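Local structure of transcription initiation factor TFIID subunit 6 (Drosophila melanogaster, 1TAF) at residues Ala29-Leu32 and Ala33-Ser37; Ile43-Asp46 and Ala47-Met51; Lys58-Val61 and Arg62-Asp65. The protein serves as a subunit of TFIID, the multimeric complex mediating promoter responses to activators and repressors, and forms heterodimers, consistent with the histone-fold region in this chain. All blocks are in the same frame, centred on the assembly; numbering follows the deposited sequence.

From the N terminus, the chain passes through helix 9-18 into the long helix 26-53, which carries contact 1 near its start and contact 2 towards its end; contact 3 follows at the entry to helix 61-69. All three are local and lie in series, each made by residues about a turn apart or at a helix cap, so none closes a long loop and none nests in or crosses another. Contacts 1 and 2 lie on opposite sides of the chain's centre, their own centres about 21 Å apart. Contacts 2 and 3 do meet: Met51 and Ala47 pack against Leu59 and Asp63, joining the end of the long helix to the start of the last one.

Contact 1 of 3, residues Ala29-Leu32 and Ala33-Ser37; sequences AKEL and AEDVS. With ZN (zinc ion), chain G.
Glu31 and Asp35, one helical turn apart on helix 26-53, show how an i, i+4 pair of acids can become a metal site. Glu31 OE2 and Asp35 OD2 each bind the zinc ion at 2.0 Å; a water lies 2.1 Å from the metal, and Asp35 OD1 makes a longer approach of 2.7 Å. Glu31 reaches it because CG lies anti to the backbone N and the chain then bends at chi2 (67°), bringing its end back over the next turn. The two carboxylate planes stand almost perpendicular, 86° apart. Beneath them the backbone bond from Asp35 N to Glu31 O, 2.8 Å long, helps hold the residues one turn apart.

The buried flank is tightly packed: Ala29, Leu32 and Ala33 press on helix 9-18, while Leu32 and Val36 also meet the chain of the partner protein. Ser37 OG gives a hydrogen bond to Ala33 O at 2.6 Å. On the looser, hydrated side a water bridges Glu31 OE1 (2.7 Å) and Glu34 OE2 (3.2 Å). With Glu31 OE2 and Asp35 OD2 only 3.3 Å apart, the positive zinc probably offsets the mutual repulsion of two ionised carboxylates and steadies them as a pair.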
# COMPACT_ATOMS: atom_id res chain seq x y z
N ALA B 29 -18.69 -5.20 9.33
CA ALA B 29 -19.21 -5.72 8.05
C ALA B 29 -20.07 -4.67 7.35
O ALA B 29 -19.99 -4.54 6.13
CB ALA B 29 -20.01 -7.00 8.27
N LYS B 30 -20.91 -3.95 8.11
CA LYS B 30 -21.78 -2.91 7.54
C LYS B 30 -20.95 -1.77 6.96
O LYS B 30 -21.26 -1.22 5.90
CB LYS B 30 -22.71 -2.31 8.60
CG LYS B 30 -23.57 -3.31 9.38
CD LYS B 30 -24.57 -4.04 8.51
CE LYS B 30 -25.22 -5.22 9.27
NZ LYS B 30 -24.23 -6.27 9.70
N GLU B 31 -19.90 -1.39 7.68
CA GLU B 31 -19.04 -0.31 7.22
C GLU B 31 -18.37 -0.69 5.90
O GLU B 31 -18.37 0.09 4.96
CB GLU B 31 -17.98 0.02 8.26
CG GLU B 31 -17.02 1.14 7.85
CD GLU B 31 -17.69 2.50 7.74
OE1 GLU B 31 -18.82 2.67 8.24
OE2 GLU B 31 -17.08 3.41 7.14
N LEU B 32 -17.82 -1.90 5.86
CA LEU B 32 -17.14 -2.41 4.67
C LEU B 32 -18.08 -2.55 3.48
O LEU B 32 -17.69 -2.27 2.35
CB LEU B 32 -16.51 -3.77 4.96
CG LEU B 32 -15.02 -3.83 5.26
CD1 LEU B 32 -14.65 -5.25 5.55
CD2 LEU B 32 -14.23 -3.32 4.07
N ALA B 33 -19.29 -3.04 3.72
CA ALA B 33 -20.28 -3.21 2.66
C ALA B 33 -20.64 -1.84 2.09
O ALA B 33 -20.84 -1.69 0.88
CB ALA B 33 -21.53 -3.90 3.20
N GLU B 34 -20.71 -0.85 2.96
CA GLU B 34 -21.03 0.49 2.54
C GLU B 34 -19.89 1.10 1.75
O GLU B 34 -20.09 1.68 0.68
CB GLU B 34 -21.33 1.34 3.75
CG GLU B 34 -21.83 2.69 3.39
CD GLU B 34 -22.24 3.44 4.61
OE1 GLU B 34 -22.95 2.82 5.44
OE2 GLU B 34 -21.84 4.62 4.75
N ASP B 35 -18.68 0.96 2.30
CA ASP B 35 -17.48 1.47 1.67
C ASP B 35 -17.23 0.87 0.29
O ASP B 35 -16.96 1.61 -0.66
CB ASP B 35 -16.28 1.23 2.57
CG ASP B 35 -16.29 2.11 3.78
OD1 ASP B 35 -17.13 3.04 3.84
OD2 ASP B 35 -15.45 1.89 4.68
N VAL B 36 -17.35 -0.45 0.17
CA VAL B 36 -17.13 -1.09 -1.12
C VAL B 36 -18.19 -0.68 -2.15
O VAL B 36 -17.89 -0.56 -3.34
CB VAL B 36 -17.02 -2.64 -1.01
CG1 VAL B 36 -18.41 -3.29 -0.87
CG2 VAL B 36 -16.28 -3.19 -2.24
N SER B 37 -19.41 -0.44 -1.68
CA SER B 37 -20.50 -0.02 -2.56
C SER B 37 -20.22 1.39 -3.07
O SER B 37 -20.52 1.69 -4.22
CB SER B 37 -21.81 -0.05 -1.80
OG SER B 37 -22.05 -1.37 -1.36
ZN ZN G . -15.46 3.40 5.99
O HOH W 1 -19.86 4.94 7.25
O HOH W 2 -21.88 1.63 8.45
O HOH W 3 -13.74 2.98 7.14

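Contact 2 of 3, residues Ile43-Asp46 and Ala47-Met51; sequences IVQD and AAKFM. With ZN (zinc ion), chain I.
The long central helix of the histone fold, here helix 26-53, sets Gln45 beside Lys49 and Asp46 beside Phe50, two i, i+4 pairs on successive positions. Its regular backbone bonds include Ala48 N to Val44 O, 2.9 Å. On one flank the Gln45 chain, bent at chi2 (62°), brings its amide to a zinc ion that also holds two waters, one of them at 2.2 Å from the metal; which amide atom faces the metal is doubtful. The Lys49 and Gln45 side chains cross obliquely, and Lys49 CG lies 3.3 Å from the backbone carbonyl Gln45 O.

Elsewhere on the helix surface, Ile43 and Ala47 pack on helix 61-69, and Val44 and Ala48 meet the chain of the partner protein. With chi1 at -78°, Phe50 CG lies beside the backbone N, and CD2 of the ring comes within 3.1 Å of Asp46 O. Phe50 also touches Val70, the last residue of this chain. An alanine at Phe50 is likely to leave Val70 without this aromatic neighbour and to open a gap beside the carbonyl of Asp46. Asp46 O also accepts a hydrogen bond from Phe50 N at 3.0 Å.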
# COMPACT_ATOMS: atom_id res chain seq x y z
N ILE B 43 -16.12 3.63 -9.38
CA ILE B 43 -15.49 2.90 -10.48
C ILE B 43 -16.39 2.90 -11.72
O ILE B 43 -15.94 3.20 -12.83
CB ILE B 43 -15.16 1.43 -10.06
CG1 ILE B 43 -14.07 1.43 -8.99
CG2 ILE B 43 -14.68 0.61 -11.26
CD1 ILE B 43 -13.94 0.13 -8.25
N VAL B 44 -17.67 2.59 -11.53
CA VAL B 44 -18.63 2.56 -12.62
C VAL B 44 -18.82 3.96 -13.23
O VAL B 44 -18.85 4.12 -14.45
CB VAL B 44 -19.99 2.00 -12.14
CG1 VAL B 44 -21.05 2.15 -13.23
CG2 VAL B 44 -19.85 0.52 -11.76
N GLN B 45 -18.93 4.96 -12.36
CA GLN B 45 -19.09 6.34 -12.81
C GLN B 45 -17.90 6.79 -13.68
O GLN B 45 -18.09 7.30 -14.77
CB GLN B 45 -19.25 7.26 -11.60
CG GLN B 45 -19.50 8.74 -11.94
CD GLN B 45 -20.78 8.95 -12.72
OE1 GLN B 45 -21.88 8.57 -12.29
NE2 GLN B 45 -20.65 9.56 -13.89
N ASP B 46 -16.68 6.58 -13.20
CA ASP B 46 -15.49 6.97 -13.95
C ASP B 46 -15.37 6.21 -15.26
O ASP B 46 -14.96 6.77 -16.27
CB ASP B 46 -14.22 6.76 -13.13
CG ASP B 46 -14.12 7.71 -11.95
OD1 ASP B 46 -14.79 8.77 -11.93
OD2 ASP B 46 -13.34 7.40 -11.02
N ALA B 47 -15.70 4.92 -15.21
CA ALA B 47 -15.68 4.05 -16.38
C ALA B 47 -16.65 4.58 -17.45
O ALA B 47 -16.33 4.60 -18.64
CB ALA B 47 -16.06 2.61 -15.98
N ALA B 48 -17.85 4.98 -17.01
CA ALA B 48 -18.86 5.52 -17.91
C ALA B 48 -18.40 6.85 -18.50
O ALA B 48 -18.75 7.18 -19.63
CB ALA B 48 -20.18 5.68 -17.19
N LYS B 49 -17.60 7.60 -17.74
CA LYS B 49 -17.05 8.87 -18.22
C LYS B 49 -16.04 8.58 -19.32
O LYS B 49 -15.98 9.31 -20.31
CB LYS B 49 -16.33 9.66 -17.11
CG LYS B 49 -17.21 10.25 -16.03
CD LYS B 49 -18.34 11.07 -16.61
CE LYS B 49 -19.10 11.78 -15.51
NZ LYS B 49 -20.48 12.10 -15.92
N PHE B 50 -15.23 7.54 -19.13
CA PHE B 50 -14.23 7.14 -20.14
C PHE B 50 -14.95 6.69 -21.40
O PHE B 50 -14.56 7.07 -22.50
CB PHE B 50 -13.36 5.99 -19.64
CG PHE B 50 -12.30 6.42 -18.67
CD1 PHE B 50 -11.36 7.38 -19.03
CD2 PHE B 50 -12.23 5.86 -17.40
CE1 PHE B 50 -10.37 7.79 -18.13
CE2 PHE B 50 -11.26 6.26 -16.49
CZ PHE B 50 -10.32 7.23 -16.85
N MET B 51 -15.98 5.87 -21.22
CA MET B 51 -16.79 5.35 -22.31
C MET B 51 -17.32 6.50 -23.16
O MET B 51 -17.09 6.55 -24.36
CB MET B 51 -17.94 4.53 -21.74
CG MET B 51 -18.92 4.02 -22.76
SD MET B 51 -20.43 3.45 -21.97
CE MET B 51 -21.19 5.01 -21.59
ZN ZN I . -22.91 9.69 -14.67
O HOH W 4 -22.85 7.27 -14.31
O HOH W 5 -24.87 9.51 -13.56

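Contact 3 of 3, residues Lys58-Val61 and Arg62-Asp65; sequences KLSV and RDID
Ser60 and Asp63 meet through reciprocal hydrogen bonds between side chain and backbone, an example of how a short polar sequence can start a helix. Ser60 N donates to Asp63 OD2 at 2.9 Å in a nearly straight bond (164°), arriving from above the carboxylate plane, 37° out of it. In return Asp63 N donates to Ser60 OG at 3.3 Å. The serine hydroxyl can do this because OG sits between the backbone N and the carbonyl carbon (chi1 68°), turned towards the first turn. Ser60 OG and Asp63 OD2 also lie 3.1 Å apart, at best a weak bond.

Backbone bonds carry the helix on from there: Ile64 N reaches Ser60 O at 3.2 Å, and Asp65 N reaches Val61 O at 2.9 Å.

The Ser60-Asp63 exchange is a capping box, with Ser60 as N-cap of helix 61-69, the last helix of the histone fold. The loop leading into it also gives backbone hydrogen bonds from Leu59 to the chain of the partner protein, consistent with the loop pairing found in histone-fold heterodimers.

Among charged groups, Arg56 is the stronger polar partner of Asp63, in a salt bridge through OD1. The negative carboxylate beside the N-terminal end of the helix would probably be stabilised by the helix dipole as well.

On the inner side Leu59 CD2 touches Ile64 CD1 at 3.9 Å, the two side chains crossing at about a right angle, and Leu59 CD1 meets the aliphatic part of the aspartate, 3.6 Å from Asp63 CB; both Leu59 and Ile64 lie against helix 26-53. On the outer side the twice-bent Arg62 chain folds its guanidinium back, so that Val61 CG2 stands 4.3 Å above the plane of that group, over its centre.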
# COMPACT_ATOMS: atom_id res chain seq x y z
N LYS B 58 -21.80 1.69 -24.80
CA LYS B 58 -21.76 0.41 -24.12
C LYS B 58 -20.45 0.32 -23.32
O LYS B 58 -19.36 0.43 -23.88
CB LYS B 58 -21.87 -0.74 -25.11
CG LYS B 58 -21.93 -2.08 -24.44
CD LYS B 58 -22.18 -3.18 -25.43
CE LYS B 58 -22.67 -4.39 -24.71
NZ LYS B 58 -23.32 -5.30 -25.68
N LEU B 59 -20.59 0.16 -22.01
CA LEU B 59 -19.43 0.07 -21.14
C LEU B 59 -18.62 -1.19 -21.41
O LEU B 59 -19.17 -2.28 -21.48
CB LEU B 59 -19.89 0.08 -19.69
CG LEU B 59 -18.79 0.32 -18.65
CD1 LEU B 59 -18.33 1.76 -18.74
CD2 LEU B 59 -19.37 0.05 -17.28
N SER B 60 -17.31 -1.04 -21.53
CA SER B 60 -16.46 -2.19 -21.80
C SER B 60 -15.53 -2.50 -20.64
O SER B 60 -15.28 -1.66 -19.78
CB SER B 60 -15.62 -1.94 -23.06
OG SER B 60 -14.68 -0.92 -22.83
N VAL B 61 -14.99 -3.71 -20.64
CA VAL B 61 -14.05 -4.13 -19.61
C VAL B 61 -12.85 -3.19 -19.62
O VAL B 61 -12.25 -2.94 -18.58
CB VAL B 61 -13.60 -5.59 -19.81
CG1 VAL B 61 -14.81 -6.52 -19.71
CG2 VAL B 61 -12.90 -5.76 -21.16
N ARG B 62 -12.54 -2.64 -20.79
CA ARG B 62 -11.43 -1.70 -20.98
C ARG B 62 -11.71 -0.40 -20.22
O ARG B 62 -10.79 0.23 -19.69
CB ARG B 62 -11.26 -1.41 -22.47
CG ARG B 62 -9.83 -1.39 -22.96
CD ARG B 62 -9.16 -2.76 -22.84
NE ARG B 62 -9.79 -3.77 -23.70
CZ ARG B 62 -9.45 -5.06 -23.70
NH1 ARG B 62 -8.49 -5.50 -22.90
NH2 ARG B 62 -10.10 -5.92 -24.49
N ASP B 63 -12.97 0.03 -20.22
CA ASP B 63 -13.37 1.24 -19.50
C ASP B 63 -13.20 1.00 -17.99
O ASP B 63 -12.76 1.89 -17.25
CB ASP B 63 -14.84 1.57 -19.78
CG ASP B 63 -15.10 1.91 -21.23
OD1 ASP B 63 -14.23 2.54 -21.85
OD2 ASP B 63 -16.18 1.58 -21.75
N ILE B 64 -13.53 -0.22 -17.55
CA ILE B 64 -13.40 -0.60 -16.15
C ILE B 64 -11.93 -0.66 -15.72
O ILE B 64 -11.58 -0.23 -14.62
CB ILE B 64 -14.10 -1.94 -15.87
CG1 ILE B 64 -15.61 -1.80 -16.10
CG2 ILE B 64 -13.80 -2.42 -14.44
CD1 ILE B 64 -16.34 -0.93 -15.08
N ASP B 65 -11.07 -1.17 -16.60
CA ASP B 65 -9.63 -1.24 -16.32
C ASP B 65 -9.07 0.18 -16.17
O ASP B 65 -8.31 0.45 -15.24
CB ASP B 65 -8.89 -1.95 -17.46
CG ASP B 65 -9.08 -3.45 -17.43
OD1 ASP B 65 -9.20 -4.03 -16.34
OD2 ASP B 65 -9.07 -4.05 -18.52